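Local coordinates for amino acid amide racemase (Ochrobactrum anthropi, PDB 6GIO), which belongs to the class-III aminotransferase family, a group of pyridoxal-5'-phosphate-dependent proteins, and carries pyridoxal-5'-phosphate in its pocket, at residues L336-G348 with V355-A367. Sequence-based numbering, arbitrary orientation.
Sequences LSDKHSIIGDVRG and VDLVSDRGSREPA
Arg347 lies across Asp356 of the neighbouring strand and grips a single carboxylate oxygen with both terminal nitrogens: NH2 is 2.8 Å and NH1 3.1 Å from Asp356 OD2. The oxygen is met on its anti side and sits at the guanidinium edge, while the two planar groups are turned 68° apart. NH1 of Arg347 also reaches the anti lone pair of Asp345 OD2, closing a network of one arginine and two aspartates; the chain gets there by running straight from CG to NE. Arg174 adds a second cation at Asp356 OD2, which should favour the ionised carboxylate, and Gly212 O takes another bond from Arg347 NH2.

Backbone bonds pair strand 343-349 with strand 352-357. Gly344 N donates to Asp356 O (2.8 Å), and Asp356 N donates to Asp345 O. Gly344 and Asp345 thus both stand opposite Asp356, a classic beta bulge. Further along, Val358 N bonds to Ile342 O at 2.9 Å.

At the turn His340-Ile343, Arg361 bends at chi3 (71°) and brings NH1 between two carbonyls, 2.9 Å from both Ser341 O and Ile343 O. Both oxygens lie at the edge of its guanidinium, yet NH1 stands above the carbonyl plane of Ile343.

Apolar contacts are made on the other side of the strands from the aspartates, where Ile343 CG2 meets Val355 CG1 at 3.8 Å. Ile342 sends CG1 against Leu357 CB and CD1 to Ala367 CB (4.0 Å). Ile420 of helix 406-424 touches both isoleucines.

Strands 343-349 and 352-357 form an antiparallel beta hairpin with a classic bulge, and the first is an outermost strand, within this chain, of a mixed sheet in this class-III aminotransferase-family protein.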
ATOM      1  N   LEU C 336       3.987  39.321   4.555  1.00 29.65           N
ATOM      2  CA  LEU C 336       3.917  39.481   3.113  1.00 29.47           C
ATOM      3  C   LEU C 336       2.544  39.975   2.648  1.00 28.50           C
ATOM      4  O   LEU C 336       2.417  40.500   1.521  1.00 27.87           O
ATOM      5  CB  LEU C 336       4.300  38.193   2.376  1.00 30.19           C
ATOM      6  CG  LEU C 336       5.742  37.684   2.621  1.00 33.95           C
ATOM      7  CD1 LEU C 336       5.952  36.386   1.878  1.00 34.01           C
ATOM      8  CD2 LEU C 336       6.829  38.689   2.220  1.00 35.93           C
ATOM      9  N   SER C 337       1.524  39.844   3.491  1.00 26.10           N
ATOM     10  CA  SER C 337       0.194  40.336   3.086  1.00 27.15           C
ATOM     11  C   SER C 337       0.152  41.871   3.015  1.00 27.22           C
ATOM     12  O   SER C 337      -0.696  42.419   2.316  1.00 27.17           O
ATOM     13  CB  SER C 337      -0.936  39.844   3.989  1.00 27.70           C
ATOM     14  OG  SER C 337      -0.824  40.405   5.258  1.00 29.27           O
ATOM     15  N   ASP C 338       1.054  42.565   3.713  1.00 26.25           N
ATOM     16  CA  ASP C 338       1.151  44.002   3.563  1.00 27.48           C
ATOM     17  C   ASP C 338       1.527  44.353   2.110  1.00 26.81           C
ATOM     18  O   ASP C 338       1.037  45.314   1.573  1.00 26.38           O
ATOM     19  CB  ASP C 338       2.167  44.589   4.544  1.00 29.55           C
ATOM     20  CG  ASP C 338       2.106  46.138   4.621  1.00 32.10           C
ATOM     21  OD1 ASP C 338       1.073  46.726   5.068  1.00 35.25           O
ATOM     22  OD2 ASP C 338       3.121  46.770   4.273  1.00 31.66           O
ATOM     23  N   LYS C 339       2.357  43.557   1.462  1.00 26.76           N
ATOM     24  CA  LYS C 339       2.746  43.864   0.084  1.00 29.41           C
ATOM     25  C   LYS C 339       1.802  43.265  -0.922  1.00 30.05           C
ATOM     26  O   LYS C 339       1.587  43.826  -1.996  1.00 30.68           O
ATOM     27  CB  LYS C 339       4.101  43.266  -0.228  1.00 33.76           C
ATOM     28  CG  LYS C 339       5.279  43.818   0.546  1.00 37.34           C
ATOM     29  CD  LYS C 339       6.584  43.419  -0.147  1.00 38.50           C
ATOM     30  CE  LYS C 339       7.453  42.556   0.760  1.00 43.82           C
ATOM     31  NZ  LYS C 339       8.854  42.434   0.259  1.00 41.82           N
ATOM     32  N   HIS C 340       1.288  42.076  -0.602  1.00 29.25           N
ATOM     33  CA  HIS C 340       0.475  41.321  -1.542  1.00 28.33           C
ATOM     34  C   HIS C 340      -0.941  41.080  -0.979  1.00 29.08           C
ATOM     35  O   HIS C 340      -1.139  40.238  -0.093  1.00 27.26           O
ATOM     36  CB  HIS C 340       1.169  39.994  -1.783  1.00 28.44           C
ATOM     37  CG  HIS C 340       2.573  40.119  -2.280  1.00 27.42           C
ATOM     38  ND1 HIS C 340       2.875  40.659  -3.517  1.00 28.98           N
ATOM     39  CD2 HIS C 340       3.755  39.748  -1.728  1.00 27.58           C
ATOM     40  CE1 HIS C 340       4.181  40.603  -3.712  1.00 28.04           C
ATOM     41  NE2 HIS C 340       4.742  40.061  -2.640  1.00 26.25           N
ATOM     42  N   SER C 341      -1.928  41.794  -1.490  1.00 28.93           N
ATOM     43  CA  SER C 341      -3.266  41.701  -0.905  1.00 31.46           C
ATOM     44  C   SER C 341      -3.935  40.329  -1.208  1.00 30.18           C
ATOM     45  O   SER C 341      -4.875  39.934  -0.508  1.00 28.57           O
ATOM     46  CB  SER C 341      -4.117  42.912  -1.301  1.00 32.47           C
ATOM     47  OG  SER C 341      -4.202  42.975  -2.698  1.00 40.71           O
ATOM     48  N   ILE C 342      -3.404  39.585  -2.193  1.00 26.87           N
ATOM     49  CA  ILE C 342      -3.896  38.227  -2.493  1.00 27.39           C
ATOM     50  C   ILE C 342      -3.739  37.250  -1.310  1.00 26.92           C
ATOM     51  O   ILE C 342      -4.438  36.264  -1.238  1.00 25.92           O
ATOM     52  CB  ILE C 342      -3.212  37.641  -3.743  1.00 26.30           C
ATOM     53  CG1 ILE C 342      -3.908  36.354  -4.211  1.00 27.02           C
ATOM     54  CG2 ILE C 342      -1.732  37.378  -3.481  1.00 28.31           C
ATOM     55  CD1 ILE C 342      -3.378  35.844  -5.543  1.00 26.89           C
ATOM     56  N   ILE C 343      -2.823  37.526  -0.393  1.00 26.27           N
ATOM     57  CA  ILE C 343      -2.637  36.679   0.771  1.00 26.31           C
ATOM     58  C   ILE C 343      -3.751  36.977   1.787  1.00 25.50           C
ATOM     59  O   ILE C 343      -3.659  37.901   2.585  1.00 24.37           O
ATOM     60  CB  ILE C 343      -1.240  36.892   1.384  1.00 24.84           C
ATOM     61  CG1 ILE C 343      -0.167  36.544   0.353  1.00 23.75           C
ATOM     62  CG2 ILE C 343      -1.069  36.055   2.668  1.00 23.38           C
ATOM     63  CD1 ILE C 343       1.234  36.920   0.789  1.00 23.83           C
ATOM     64  N   GLY C 344      -4.836  36.224   1.710  1.00 24.80           N
ATOM     65  CA  GLY C 344      -5.970  36.473   2.607  1.00 25.04           C
ATOM     66  C   GLY C 344      -5.812  35.916   4.006  1.00 25.23           C
ATOM     67  O   GLY C 344      -6.358  36.484   4.978  1.00 25.00           O
ATOM     68  N   ASP C 345      -5.094  34.797   4.140  1.00 24.12           N
ATOM     69  CA  ASP C 345      -4.934  34.139   5.454  1.00 24.65           C
ATOM     70  C   ASP C 345      -3.654  33.309   5.425  1.00 26.14           C
ATOM     71  O   ASP C 345      -3.216  32.849   4.367  1.00 25.23           O
ATOM     72  CB  ASP C 345      -6.135  33.227   5.719  1.00 27.11           C
ATOM     73  CG  ASP C 345      -6.306  32.836   7.193  1.00 27.31           C
ATOM     74  OD1 ASP C 345      -5.796  33.519   8.103  1.00 27.58           O
ATOM     75  OD2 ASP C 345      -7.009  31.832   7.429  1.00 25.11           O
ATOM     76  N   VAL C 346      -3.054  33.152   6.601  1.00 24.15           N
ATOM     77  CA  VAL C 346      -1.957  32.250   6.828  1.00 23.03           C
ATOM     78  C   VAL C 346      -2.397  31.485   8.053  1.00 23.40           C
ATOM     79  O   VAL C 346      -2.628  32.084   9.099  1.00 22.21           O
ATOM     80  CB  VAL C 346      -0.610  33.000   7.097  1.00 22.63           C
ATOM     81  CG1 VAL C 346       0.507  32.001   7.419  1.00 21.99           C
ATOM     82  CG2 VAL C 346      -0.214  33.868   5.900  1.00 22.94           C
ATOM     83  N   ARG C 347      -2.594  30.169   7.917  1.00 24.79           N
ATOM     84  CA  ARG C 347      -3.165  29.374   9.044  1.00 24.76           C
ATOM     85  C   ARG C 347      -2.434  28.062   9.116  1.00 24.23           C
ATOM     86  O   ARG C 347      -1.660  27.710   8.233  1.00 22.92           O
ATOM     87  CB  ARG C 347      -4.680  29.174   8.882  1.00 23.46           C
ATOM     88  CG  ARG C 347      -5.119  28.654   7.507  1.00 25.31           C
ATOM     89  CD  ARG C 347      -6.620  28.298   7.439  1.00 25.58           C
ATOM     90  NE  ARG C 347      -6.954  27.813   6.096  1.00 24.66           N
ATOM     91  CZ  ARG C 347      -7.459  28.562   5.120  1.00 23.32           C
ATOM     92  NH1 ARG C 347      -7.733  29.827   5.315  1.00 24.42           N
ATOM     93  NH2 ARG C 347      -7.679  28.051   3.931  1.00 23.64           N
ATOM     94  N   GLY C 348      -2.641  27.344  10.190  1.00 23.34           N
ATOM     95  CA  GLY C 348      -1.956  26.074  10.354  1.00 24.04           C
ATOM     96  C   GLY C 348      -1.503  25.894  11.768  1.00 24.54           C
ATOM     97  O   GLY C 348      -1.910  26.645  12.661  1.00 23.43           O
ATOM     98  N   VAL C 355      -1.486  28.993   3.051  1.00 22.12           N
ATOM     99  CA  VAL C 355      -1.704  30.378   2.657  1.00 23.85           C
ATOM    100  C   VAL C 355      -2.880  30.522   1.691  1.00 22.81           C
ATOM    101  O   VAL C 355      -2.793  30.140   0.532  1.00 23.97           O
ATOM    102  CB  VAL C 355      -0.423  30.971   2.013  1.00 27.66           C
ATOM    103  CG1 VAL C 355      -0.638  32.442   1.653  1.00 28.83           C
ATOM    104  CG2 VAL C 355       0.754  30.838   2.964  1.00 27.84           C
ATOM    105  N   ASP C 356      -3.983  31.114   2.157  1.00 22.26           N
ATOM    106  CA  ASP C 356      -5.218  31.173   1.392  1.00 21.54           C
ATOM    107  C   ASP C 356      -5.227  32.386   0.415  1.00 23.20           C
ATOM    108  O   ASP C 356      -5.216  33.547   0.846  1.00 24.04           O
ATOM    109  CB  ASP C 356      -6.373  31.258   2.385  1.00 23.13           C
ATOM    110  CG  ASP C 356      -7.684  30.994   1.745  1.00 23.90           C
ATOM    111  OD1 ASP C 356      -7.943  31.602   0.686  1.00 24.62           O
ATOM    112  OD2 ASP C 356      -8.413  30.132   2.272  1.00 22.04           O
ATOM    113  N   LEU C 357      -5.188  32.128  -0.882  1.00 22.27           N
ATOM    114  CA  LEU C 357      -5.141  33.177  -1.867  1.00 22.43           C
ATOM    115  C   LEU C 357      -6.556  33.609  -2.251  1.00 25.10           C
ATOM    116  O   LEU C 357      -7.423  32.769  -2.522  1.00 24.77           O
ATOM    117  CB  LEU C 357      -4.414  32.704  -3.125  1.00 22.07           C
ATOM    118  CG  LEU C 357      -3.039  32.120  -2.888  1.00 21.58           C
ATOM    119  CD1 LEU C 357      -2.430  31.689  -4.183  1.00 20.36           C
ATOM    120  CD2 LEU C 357      -2.130  33.129  -2.202  1.00 22.57           C
ATOM    121  N   VAL C 358      -6.787  34.915  -2.243  1.00 25.45           N
ATOM    122  CA  VAL C 358      -8.125  35.465  -2.497  1.00 26.05           C
ATOM    123  C   VAL C 358      -8.089  36.534  -3.590  1.00 27.13           C
ATOM    124  O   VAL C 358      -7.174  37.335  -3.640  1.00 26.47           O
ATOM    125  CB  VAL C 358      -8.730  36.070  -1.242  1.00 26.34           C
ATOM    126  CG1 VAL C 358      -8.948  35.003  -0.158  1.00 27.36           C
ATOM    127  CG2 VAL C 358      -7.872  37.212  -0.702  1.00 25.23           C
ATOM    128  N   SER C 359      -9.084  36.545  -4.464  1.00 27.85           N
ATOM    129  CA  SER C 359      -9.184  37.592  -5.482  1.00 29.92           C
ATOM    130  C   SER C 359      -9.780  38.862  -4.897  1.00 29.41           C
ATOM    131  O   SER C 359      -9.702  39.917  -5.525  1.00 28.84           O
ATOM    132  CB  SER C 359      -9.990  37.121  -6.704  1.00 30.35           C
ATOM    133  OG  SER C 359     -11.305  36.721  -6.360  1.00 32.76           O
ATOM    134  N   ASP C 360     -10.364  38.778  -3.697  1.00 27.28           N
ATOM    135  CA  ASP C 360     -10.984  39.954  -3.083  1.00 28.49           C
ATOM    136  C   ASP C 360     -10.888  39.812  -1.565  1.00 27.61           C
ATOM    137  O   ASP C 360     -11.360  38.799  -1.018  1.00 26.48           O
ATOM    138  CB  ASP C 360     -12.445  40.055  -3.558  1.00 32.82           C
ATOM    139  CG  ASP C 360     -13.147  41.330  -3.078  1.00 34.20           C
ATOM    140  OD1 ASP C 360     -13.585  41.437  -1.898  1.00 31.33           O
ATOM    141  OD2 ASP C 360     -13.237  42.242  -3.912  1.00 39.57           O
ATOM    142  N   ARG C 361     -10.269  40.783  -0.891  1.00 24.64           N
ATOM    143  CA  ARG C 361     -10.064  40.685   0.544  1.00 25.41           C
ATOM    144  C   ARG C 361     -11.364  40.771   1.371  1.00 25.53           C
ATOM    145  O   ARG C 361     -11.474  40.189   2.488  1.00 24.65           O
ATOM    146  CB  ARG C 361      -9.095  41.765   0.997  1.00 26.89           C
ATOM    147  CG  ARG C 361      -7.664  41.550   0.563  1.00 27.04           C
ATOM    148  CD  ARG C 361      -6.708  42.538   1.245  1.00 26.96           C
ATOM    149  NE  ARG C 361      -6.507  42.272   2.672  1.00 29.98           N
ATOM    150  CZ  ARG C 361      -5.732  41.297   3.161  1.00 31.28           C
ATOM    151  NH1 ARG C 361      -5.093  40.455   2.347  1.00 31.59           N
ATOM    152  NH2 ARG C 361      -5.594  41.154   4.464  1.00 31.40           N
ATOM    153  N   GLY C 362     -12.328  41.500   0.818  1.00 24.74           N
ATOM    154  CA  GLY C 362     -13.631  41.703   1.431  1.00 25.58           C
ATOM    155  C   GLY C 362     -14.523  40.493   1.368  1.00 25.89           C
ATOM    156  O   GLY C 362     -15.069  40.056   2.389  1.00 28.40           O
ATOM    157  N   SER C 363     -14.674  39.942   0.176  1.00 26.09           N
ATOM    158  CA  SER C 363     -15.526  38.737  -0.043  1.00 26.32           C
ATOM    159  C   SER C 363     -14.804  37.400   0.229  1.00 26.32           C
ATOM    160  O   SER C 363     -15.447  36.388   0.502  1.00 25.33           O
ATOM    161  CB  SER C 363     -16.019  38.726  -1.471  1.00 26.16           C
ATOM    162  OG  SER C 363     -14.959  38.408  -2.348  1.00 24.63           O
ATOM    163  N   ARG C 364     -13.468  37.396   0.163  1.00 25.69           N
ATOM    164  CA  ARG C 364     -12.669  36.170   0.368  1.00 25.94           C
ATOM    165  C   ARG C 364     -12.926  35.156  -0.729  1.00 27.94           C
ATOM    166  O   ARG C 364     -12.665  33.938  -0.595  1.00 29.65           O
ATOM    167  CB  ARG C 364     -12.890  35.593   1.789  1.00 23.80           C
ATOM    168  CG  ARG C 364     -12.289  36.501   2.842  1.00 22.03           C
ATOM    169  CD  ARG C 364     -12.463  35.948   4.247  1.00 22.88           C
ATOM    170  NE  ARG C 364     -11.805  36.793   5.222  1.00 22.59           N
ATOM    171  CZ  ARG C 364     -11.867  36.631   6.540  1.00 24.10           C
ATOM    172  NH1 ARG C 364     -12.571  35.653   7.074  1.00 25.26           N
ATOM    173  NH2 ARG C 364     -11.227  37.476   7.343  1.00 23.75           N
ATOM    174  N   GLU C 365     -13.418  35.656  -1.858  1.00 30.52           N
ATOM    175  CA  GLU C 365     -13.523  34.857  -3.044  1.00 31.98           C
ATOM    176  C   GLU C 365     -12.133  34.244  -3.350  1.00 32.15           C
ATOM    177  O   GLU C 365     -11.137  34.963  -3.422  1.00 30.53           O
ATOM    178  CB  GLU C 365     -14.013  35.702  -4.227  1.00 35.40           C
ATOM    179  CG  GLU C 365     -14.304  34.921  -5.502  1.00 40.50           C
ATOM    180  CD  GLU C 365     -15.491  33.948  -5.379  1.00 47.48           C
ATOM    181  OE1 GLU C 365     -16.211  33.934  -4.336  1.00 47.64           O
ATOM    182  OE2 GLU C 365     -15.702  33.168  -6.339  1.00 52.50           O
ATOM    183  N   PRO C 366     -12.076  32.921  -3.556  1.00 29.48           N
ATOM    184  CA  PRO C 366     -10.800  32.248  -3.810  1.00 29.90           C
ATOM    185  C   PRO C 366     -10.106  32.785  -5.047  1.00 26.23           C
ATOM    186  O   PRO C 366     -10.762  33.050  -6.015  1.00 24.54           O
ATOM    187  CB  PRO C 366     -11.194  30.785  -4.087  1.00 31.66           C
ATOM    188  CG  PRO C 366     -12.652  30.663  -3.729  1.00 33.54           C
ATOM    189  CD  PRO C 366     -13.211  31.997  -3.371  1.00 30.40           C
ATOM    190  N   ALA C 367      -8.782  32.877  -5.054  1.00 27.50           N
ATOM    191  CA  ALA C 367      -8.090  33.259  -6.295  1.00 26.51           C
ATOM    192  C   ALA C 367      -8.318  32.189  -7.310  1.00 27.60           C
ATOM    193  O   ALA C 367      -8.538  31.025  -6.942  1.00 28.63           O
ATOM    194  CB  ALA C 367      -6.607  33.468  -6.078  1.00 26.56           C
TER